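Local structure of putative N-acetylneuraminate lyase ([Ruminococcus] gnavus ATCC 29149, 6RB7) at residues A[162-174]-A[188-202]. The protein belongs to the dihydrodipicolinate synthetase family and adopts a TIM-barrel fold of eight parallel strands surrounded by helices. Numbering follows the deposited sequence.
Sequences APNTDFVIYNIPQ and MRKNPNVIGVANSSM. Unlike the reference sequence in segment 188-202: Ala198 (reference Lys).
Phe167, Ile169 and Asn171 each offer both N-H and C=O to segment 188-202, in a worked example of how neighbouring parallel strands of a TIM barrel are joined. Phe167 bonds to Asn193 O and Ile195 N, but Ile169 bonds to Gly196 O and Ala198 N, one residue further on than regular pairing would give. This beta bulge is absorbed at Ile195-Gly196, where the backbone angles of Gly196, with phi 147°, are ones glycine readily adopts. Asn171 then bonds to Ala198 O and Ser200 N.

Apolar contacts flank this ladder. On the face toward helix 148-160, Ile169 CD1 reaches Met188 CB at 3.8 Å. On the other, Val168 CG2 meets Ile195 CG1 at 3.8 Å, and Ala198 CB lies 3.6 Å from Tyr170 CD2.

Side-chain polar bonds secure both ends. Asn171 and Asn199 run side by side, amide planes 28° apart, and Asn171 ND2 gives Asn199 OD1 a nearly straight bond of 2.8 Å. CG anti to the backbone N in both, chi1 -174° in Asn171, sends the two side chains the same way; Leu180 N holds Asn171 OD1. Tyr170 OH and Ser200 OG are hydrogen-bonded at 2.8 Å, while Gln174 NE2 reaches Ser200 O at 2.9 Å. At the opposite end, Asn193 ND2 bonds to Pro163 O at 2.8 Å from above the carbonyl plane.

The chemistry implies that backbone bonds set the strand register, while the asparagine pair ties the strand ends together and the bonds of Asn193, Gln174 and Ser200 tie flanking turns and the start of helix 173-176 across the contact.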
ATOM      1  N   ALA A 162       5.311  34.745   3.918  1.00 17.65           N
ATOM      2  CA  ALA A 162       6.466  34.966   4.816  1.00 16.59           C
ATOM      3  C   ALA A 162       7.695  35.084   3.941  1.00 15.50           C
ATOM      4  O   ALA A 162       8.615  34.258   3.983  1.00 15.14           O
ATOM      5  CB  ALA A 162       6.605  33.855   5.819  1.00 16.95           C
ATOM      6  N   PRO A 163       7.736  36.115   3.074  1.00 15.74           N
ATOM      7  CA  PRO A 163       8.700  36.128   1.985  1.00 16.59           C
ATOM      8  C   PRO A 163      10.150  36.351   2.400  1.00 16.74           C
ATOM      9  O   PRO A 163      11.029  36.227   1.529  1.00 18.54           O
ATOM     10  CB  PRO A 163       8.180  37.272   1.108  1.00 20.51           C
ATOM     11  CG  PRO A 163       7.528  38.194   2.081  1.00 20.50           C
ATOM     12  CD  PRO A 163       6.825  37.281   3.063  1.00 17.25           C
ATOM     13  N   ASN A 164      10.385  36.698   3.660  1.00 16.86           N
ATOM     14  CA  ASN A 164      11.746  36.939   4.193  1.00 19.38           C
ATOM     15  C   ASN A 164      12.158  35.789   5.099  1.00 18.80           C
ATOM     16  O   ASN A 164      13.145  35.954   5.828  1.00 20.79           O
ATOM     17  CB  ASN A 164      11.758  38.260   4.976  1.00 22.39           C
ATOM     18  CG  ASN A 164      11.340  39.393   4.071  1.00 30.79           C
ATOM     19  OD1 ASN A 164      12.040  39.658   3.091  1.00 31.88           O
ATOM     20  ND2 ASN A 164      10.185  39.997   4.339  1.00 30.94           N
ATOM     21  N   THR A 165      11.425  34.669   5.085  1.00 15.99           N
ATOM     22  CA  THR A 165      11.598  33.594   6.085  1.00 14.05           C
ATOM     23  C   THR A 165      12.040  32.295   5.404  1.00 13.50           C
ATOM     24  O   THR A 165      11.419  31.884   4.431  1.00 14.21           O
ATOM     25  CB  THR A 165      10.346  33.414   6.939  1.00 15.25           C
ATOM     26  OG1 THR A 165      10.026  34.652   7.588  1.00 15.21           O
ATOM     27  CG2 THR A 165      10.550  32.409   8.040  1.00 14.03           C
ATOM     28  N   ASP A 166      13.041  31.641   5.983  1.00 13.85           N
ATOM     29  CA  ASP A 166      13.455  30.280   5.573  1.00 13.71           C
ATOM     30  C   ASP A 166      12.245  29.326   5.584  1.00 13.88           C
ATOM     31  O   ASP A 166      11.369  29.438   6.451  1.00 12.80           O
ATOM     32  CB  ASP A 166      14.526  29.724   6.487  1.00 13.52           C
ATOM     33  CG  ASP A 166      15.876  30.422   6.424  1.00 16.56           C
ATOM     34  OD1 ASP A 166      16.132  31.182   5.460  1.00 18.39           O
ATOM     35  OD2 ASP A 166      16.671  30.181   7.321  1.00 15.23           O
ATOM     36  N   PHE A 167      12.225  28.383   4.646  1.00 12.47           N
ATOM     37  CA  PHE A 167      11.069  27.477   4.453  1.00 12.84           C
ATOM     38  C   PHE A 167      11.581  26.033   4.450  1.00 12.65           C
ATOM     39  O   PHE A 167      12.476  25.660   3.656  1.00 11.98           O
ATOM     40  CB  PHE A 167      10.341  27.776   3.158  1.00 13.33           C
ATOM     41  CG  PHE A 167       9.044  27.037   2.976  1.00 12.70           C
ATOM     42  CD1 PHE A 167       9.019  25.729   2.519  1.00 13.88           C
ATOM     43  CD2 PHE A 167       7.842  27.675   3.221  1.00 15.79           C
ATOM     44  CE1 PHE A 167       7.805  25.073   2.336  1.00 13.53           C
ATOM     45  CE2 PHE A 167       6.634  27.009   3.057  1.00 16.55           C
ATOM     46  CZ  PHE A 167       6.621  25.716   2.604  1.00 14.42           C
ATOM     47  N   VAL A 168      10.957  25.207   5.273  1.00 10.65           N
ATOM     48  CA  VAL A 168      11.225  23.737   5.382  1.00 11.36           C
ATOM     49  C   VAL A 168      10.025  22.945   4.892  1.00 11.14           C
ATOM     50  O   VAL A 168       8.916  23.090   5.439  1.00 10.86           O
ATOM     51  CB  VAL A 168      11.574  23.338   6.817  1.00 11.40           C
ATOM     52  CG1 VAL A 168      11.845  21.854   6.928  1.00 12.20           C
ATOM     53  CG2 VAL A 168      12.777  24.129   7.345  1.00 12.23           C
ATOM     54  N   ILE A 169      10.243  22.054   3.917  1.00 11.11           N
ATOM     55  CA  ILE A 169       9.198  21.102   3.486  1.00 10.81           C
ATOM     56  C   ILE A 169       9.189  19.946   4.473  1.00 11.86           C
ATOM     57  O   ILE A 169      10.278  19.415   4.751  1.00 12.06           O
ATOM     58  CB  ILE A 169       9.540  20.589   2.082  1.00 11.66           C
ATOM     59  CG1 ILE A 169       9.559  21.729   1.072  1.00 14.46           C
ATOM     60  CG2 ILE A 169       8.616  19.444   1.691  1.00 13.38           C
ATOM     61  CD1 ILE A 169      10.327  21.357  -0.187  1.00 13.64           C
ATOM     62  N   TYR A 170       8.023  19.530   4.942  1.00 10.19           N
ATOM     63  CA  TYR A 170       7.909  18.361   5.838  1.00  9.44           C
ATOM     64  C   TYR A 170       7.369  17.197   5.018  1.00 12.42           C
ATOM     65  O   TYR A 170       6.179  17.205   4.631  1.00 11.74           O
ATOM     66  CB  TYR A 170       7.095  18.692   7.076  1.00 11.24           C
ATOM     67  CG  TYR A 170       7.309  17.721   8.206  1.00 10.29           C
ATOM     68  CD1 TYR A 170       6.861  16.432   8.119  1.00 13.18           C
ATOM     69  CD2 TYR A 170       7.999  18.091   9.360  1.00 11.85           C
ATOM     70  CE1 TYR A 170       7.025  15.538   9.165  1.00 16.94           C
ATOM     71  CE2 TYR A 170       8.236  17.178  10.377  1.00 14.92           C
ATOM     72  CZ  TYR A 170       7.781  15.888  10.264  1.00 18.44           C
ATOM     73  OH  TYR A 170       7.965  14.964  11.267  1.00 20.76           O
ATOM     74  N   ASN A 171       8.223  16.184   4.774  1.00 11.84           N
ATOM     75  CA  ASN A 171       7.847  14.995   3.976  1.00 10.62           C
ATOM     76  C   ASN A 171       7.357  13.902   4.913  1.00 10.80           C
ATOM     77  O   ASN A 171       8.131  13.426   5.730  1.00 12.37           O
ATOM     78  CB  ASN A 171       9.016  14.534   3.117  1.00 10.25           C
ATOM     79  CG  ASN A 171       8.657  13.415   2.178  1.00 12.83           C
ATOM     80  OD1 ASN A 171       7.605  13.479   1.544  1.00 12.69           O
ATOM     81  ND2 ASN A 171       9.499  12.379   2.104  1.00 12.02           N
ATOM     82  N   ILE A 172       6.088  13.543   4.816  0.50 11.11           N
ATOM     83  CA  ILE A 172       5.480  12.500   5.696  0.50 12.20           C
ATOM     84  C   ILE A 172       4.433  11.738   4.890  0.50 13.16           C
ATOM     85  O   ILE A 172       3.232  11.838   5.132  0.50 13.67           O
ATOM     86  CB  ILE A 172       4.989  13.138   7.004  0.50 16.10           C
ATOM     87  CG1 ILE A 172       4.462  12.061   7.959  0.50 20.24           C
ATOM     88  CG2 ILE A 172       4.009  14.275   6.760  0.50 19.47           C
ATOM     89  CD1 ILE A 172       4.704  12.381   9.412  0.50 17.87           C
ATOM     90  N   PRO A 173       4.865  10.982   3.864  1.00 12.01           N
ATOM     91  CA  PRO A 173       3.932  10.380   2.915  1.00 11.97           C
ATOM     92  C   PRO A 173       2.970   9.407   3.585  1.00 13.14           C
ATOM     93  O   PRO A 173       1.816   9.283   3.099  1.00 14.75           O
ATOM     94  CB  PRO A 173       4.789   9.698   1.859  1.00 15.25           C
ATOM     95  CG  PRO A 173       6.155   9.584   2.500  1.00 15.50           C
ATOM     96  CD  PRO A 173       6.264  10.726   3.493  1.00 12.48           C
ATOM     97  N   GLN A 174       3.410   8.737   4.637  1.00 14.02           N
ATOM     98  CA  GLN A 174       2.597   7.720   5.358  1.00 14.91           C
ATOM     99  C   GLN A 174       1.322   8.336   5.917  1.00 18.34           C
ATOM    100  O   GLN A 174       0.326   7.608   6.072  1.00 19.61           O
ATOM    101  CB  GLN A 174       3.308   7.197   6.608  1.00 20.85           C
ATOM    102  CG  GLN A 174       4.684   6.628   6.441  1.00 27.17           C
ATOM    103  CD  GLN A 174       5.728   7.676   6.733  1.00 17.73           C
ATOM    104  OE1 GLN A 174       5.820   8.643   6.001  1.00 15.94           O
ATOM    105  NE2 GLN A 174       6.507   7.475   7.792  1.00 14.97           N
ATOM    106  N   MET A 188      10.659  22.916  -6.123  1.00 12.86           N
ATOM    107  CA  MET A 188      10.644  23.737  -4.909  1.00 12.46           C
ATOM    108  C   MET A 188      12.002  24.435  -4.681  1.00 13.38           C
ATOM    109  O   MET A 188      12.004  25.510  -4.074  1.00 13.99           O
ATOM    110  CB  MET A 188      10.289  22.897  -3.680  1.00 11.55           C
ATOM    111  CG  MET A 188       8.858  22.433  -3.699  1.00 13.09           C
ATOM    112  SD  MET A 188       7.625  23.779  -3.977  1.00 14.61           S
ATOM    113  CE  MET A 188       8.076  24.910  -2.685  1.00 16.18           C
ATOM    114  N   ARG A 189      13.111  23.889  -5.190  1.00 13.16           N
ATOM    115  CA  ARG A 189      14.435  24.535  -4.997  1.00 14.21           C
ATOM    116  C   ARG A 189      14.528  25.798  -5.859  1.00 16.42           C
ATOM    117  O   ARG A 189      15.466  26.595  -5.650  1.00 17.59           O
ATOM    118  CB  ARG A 189      15.562  23.535  -5.276  1.00 15.78           C
ATOM    119  CG  ARG A 189      15.722  22.502  -4.170  1.00 16.61           C
ATOM    120  CD  ARG A 189      17.054  21.756  -4.233  1.00 19.84           C
ATOM    121  NE  ARG A 189      17.475  21.217  -5.523  1.00 23.76           N
ATOM    122  CZ  ARG A 189      17.157  20.010  -6.003  1.00 22.13           C
ATOM    123  NH1 ARG A 189      16.348  19.226  -5.345  1.00 24.00           N
ATOM    124  NH2 ARG A 189      17.607  19.609  -7.168  1.00 27.05           N
ATOM    125  N   LYS A 190      13.586  26.020  -6.759  1.00 15.98           N
ATOM    126  CA  LYS A 190      13.483  27.302  -7.511  1.00 16.26           C
ATOM    127  C   LYS A 190      13.114  28.447  -6.582  1.00 18.34           C
ATOM    128  O   LYS A 190      13.392  29.605  -6.927  1.00 18.65           O
ATOM    129  CB  LYS A 190      12.464  27.204  -8.633  1.00 17.71           C
ATOM    130  CG  LYS A 190      12.862  26.267  -9.762  1.00 19.32           C
ATOM    131  CD  LYS A 190      11.813  26.092 -10.799  1.00 25.23           C
ATOM    132  CE  LYS A 190      12.267  25.173 -11.914  1.00 35.78           C
ATOM    133  NZ  LYS A 190      11.152  24.944 -12.868  1.00 34.77           N
ATOM    134  N   ASN A 191      12.483  28.150  -5.442  1.00 14.13           N
ATOM    135  CA  ASN A 191      12.139  29.164  -4.431  1.00 15.85           C
ATOM    136  C   ASN A 191      13.364  29.317  -3.532  1.00 17.66           C
ATOM    137  O   ASN A 191      13.727  28.381  -2.802  1.00 15.63           O
ATOM    138  CB  ASN A 191      10.922  28.707  -3.620  1.00 14.82           C
ATOM    139  CG  ASN A 191      10.539  29.622  -2.488  1.00 15.60           C
ATOM    140  OD1 ASN A 191      11.357  30.413  -2.031  1.00 15.58           O
ATOM    141  ND2 ASN A 191       9.288  29.492  -2.041  1.00 16.46           N
ATOM    142  N   PRO A 192      14.031  30.471  -3.505  1.00 16.13           N
ATOM    143  CA  PRO A 192      15.295  30.609  -2.776  1.00 17.70           C
ATOM    144  C   PRO A 192      15.113  30.521  -1.253  1.00 18.21           C
ATOM    145  O   PRO A 192      16.087  30.311  -0.583  1.00 17.64           O
ATOM    146  CB  PRO A 192      15.793  32.026  -3.174  1.00 25.05           C
ATOM    147  CG  PRO A 192      14.568  32.745  -3.550  1.00 21.51           C
ATOM    148  CD  PRO A 192      13.654  31.716  -4.203  1.00 21.76           C
ATOM    149  N   ASN A 193      13.896  30.695  -0.754  1.00 16.18           N
ATOM    150  CA  ASN A 193      13.632  30.598   0.698  1.00 15.12           C
ATOM    151  C   ASN A 193      13.659  29.146   1.169  1.00 14.65           C
ATOM    152  O   ASN A 193      13.828  28.926   2.361  1.00 13.65           O
ATOM    153  CB  ASN A 193      12.307  31.232   1.101  1.00 15.40           C
ATOM    154  CG  ASN A 193      12.369  32.742   0.952  1.00 22.42           C
ATOM    155  OD1 ASN A 193      13.327  33.271   0.391  1.00 33.42           O
ATOM    156  ND2 ASN A 193      11.333  33.427   1.363  1.00 24.88           N
ATOM    157  N   VAL A 194      13.478  28.186   0.278  1.00 12.29           N
ATOM    158  CA  VAL A 194      13.504  26.741   0.684  1.00 11.62           C
ATOM    159  C   VAL A 194      14.925  26.413   1.142  1.00 12.70           C
ATOM    160  O   VAL A 194      15.860  26.545   0.358  1.00 12.40           O
ATOM    161  CB  VAL A 194      13.018  25.822  -0.434  1.00 12.21           C
ATOM    162  CG1 VAL A 194      13.204  24.365  -0.061  1.00 14.45           C
ATOM    163  CG2 VAL A 194      11.525  26.092  -0.730  1.00 12.66           C
ATOM    164  N   ILE A 195      15.052  25.926   2.383  1.00 11.84           N
ATOM    165  CA  ILE A 195      16.350  25.557   2.981  1.00 13.13           C
ATOM    166  C   ILE A 195      16.481  24.052   3.083  1.00 11.56           C
ATOM    167  O   ILE A 195      17.588  23.603   3.380  1.00 11.64           O
ATOM    168  CB  ILE A 195      16.583  26.220   4.357  1.00 13.01           C
ATOM    169  CG1 ILE A 195      15.554  25.802   5.410  1.00 12.77           C
ATOM    170  CG2 ILE A 195      16.680  27.724   4.214  1.00 14.93           C
ATOM    171  CD1 ILE A 195      16.009  26.061   6.824  1.00 13.44           C
ATOM    172  N   GLY A 196      15.412  23.290   2.820  1.00 10.07           N
ATOM    173  CA  GLY A 196      15.537  21.835   2.922  1.00 11.60           C
ATOM    174  C   GLY A 196      14.277  21.163   3.384  1.00 11.75           C
ATOM    175  O   GLY A 196      13.191  21.661   3.114  1.00 10.54           O
ATOM    176  N   VAL A 197      14.451  19.971   3.923  1.00 12.17           N
ATOM    177  CA  VAL A 197      13.372  18.962   4.056  1.00 11.69           C
ATOM    178  C   VAL A 197      13.486  18.336   5.442  1.00 10.53           C
ATOM    179  O   VAL A 197      14.570  17.851   5.777  1.00 10.70           O
ATOM    180  CB  VAL A 197      13.452  17.847   3.006  1.00 10.73           C
ATOM    181  CG1 VAL A 197      12.307  16.876   3.149  1.00 11.89           C
ATOM    182  CG2 VAL A 197      13.531  18.414   1.606  1.00 11.76           C
ATOM    183  N   ALA A 198      12.406  18.316   6.190  1.00  9.99           N
ATOM    184  CA  ALA A 198      12.268  17.449   7.361  1.00 10.79           C
ATOM    185  C   ALA A 198      11.678  16.136   6.886  1.00 10.80           C
ATOM    186  O   ALA A 198      10.521  16.136   6.404  1.00 11.76           O
ATOM    187  CB  ALA A 198      11.457  18.114   8.427  1.00 11.54           C
ATOM    188  N   ASN A 199      12.479  15.084   6.892  1.00 10.51           N
ATOM    189  CA  ASN A 199      12.074  13.821   6.234  1.00 11.11           C
ATOM    190  C   ASN A 199      11.591  12.816   7.266  1.00 11.39           C
ATOM    191  O   ASN A 199      12.432  12.270   8.023  1.00 11.33           O
ATOM    192  CB  ASN A 199      13.199  13.204   5.430  1.00 11.82           C
ATOM    193  CG  ASN A 199      12.610  12.102   4.579  1.00 15.01           C
ATOM    194  OD1 ASN A 199      11.771  12.407   3.737  1.00 14.76           O
ATOM    195  ND2 ASN A 199      12.919  10.847   4.871  1.00 11.64           N
ATOM    196  N   SER A 200      10.306  12.461   7.182  1.00 10.51           N
ATOM    197  CA  SER A 200       9.698  11.468   8.105  1.00 11.00           C
ATOM    198  C   SER A 200       9.263  10.199   7.363  1.00 12.20           C
ATOM    199  O   SER A 200       8.740   9.310   8.034  1.00 12.76           O
ATOM    200  CB  SER A 200       8.574  12.036   8.915  1.00 12.41           C
ATOM    201  OG  SER A 200       9.147  12.821   9.980  1.00 14.85           O
ATOM    202  N   SER A 201       9.571  10.062   6.078  1.00 10.73           N
ATOM    203  CA  SER A 201       9.428   8.770   5.397  1.00  9.31           C
ATOM    204  C   SER A 201      10.418   7.803   6.044  1.00 10.15           C
ATOM    205  O   SER A 201      11.418   8.242   6.628  1.00 10.65           O
ATOM    206  CB  SER A 201       9.655   8.897   3.917  1.00 11.67           C
ATOM    207  OG  SER A 201      11.027   9.058   3.615  1.00 12.71           O
ATOM    208  N   MET A 202      10.148   6.512   5.950  1.00 11.54           N
ATOM    209  CA  MET A 202      11.025   5.530   6.627  1.00 12.28           C
ATOM    210  C   MET A 202      12.345   5.253   5.919  1.00 10.78           C
ATOM    211  O   MET A 202      13.330   4.972   6.602  1.00 12.54           O
ATOM    212  CB  MET A 202      10.266   4.243   6.921  1.00 14.39           C
ATOM    213  CG  MET A 202       9.105   4.436   7.876  1.00 13.17           C
ATOM    214  SD  MET A 202       9.498   5.250   9.409  1.00 15.70           S
ATOM    215  CE  MET A 202      10.588   4.028  10.140  1.00 19.59           C
TER
HETATM  216  O   HOH W   1       9.105  31.617   3.055  1.00 15.91           O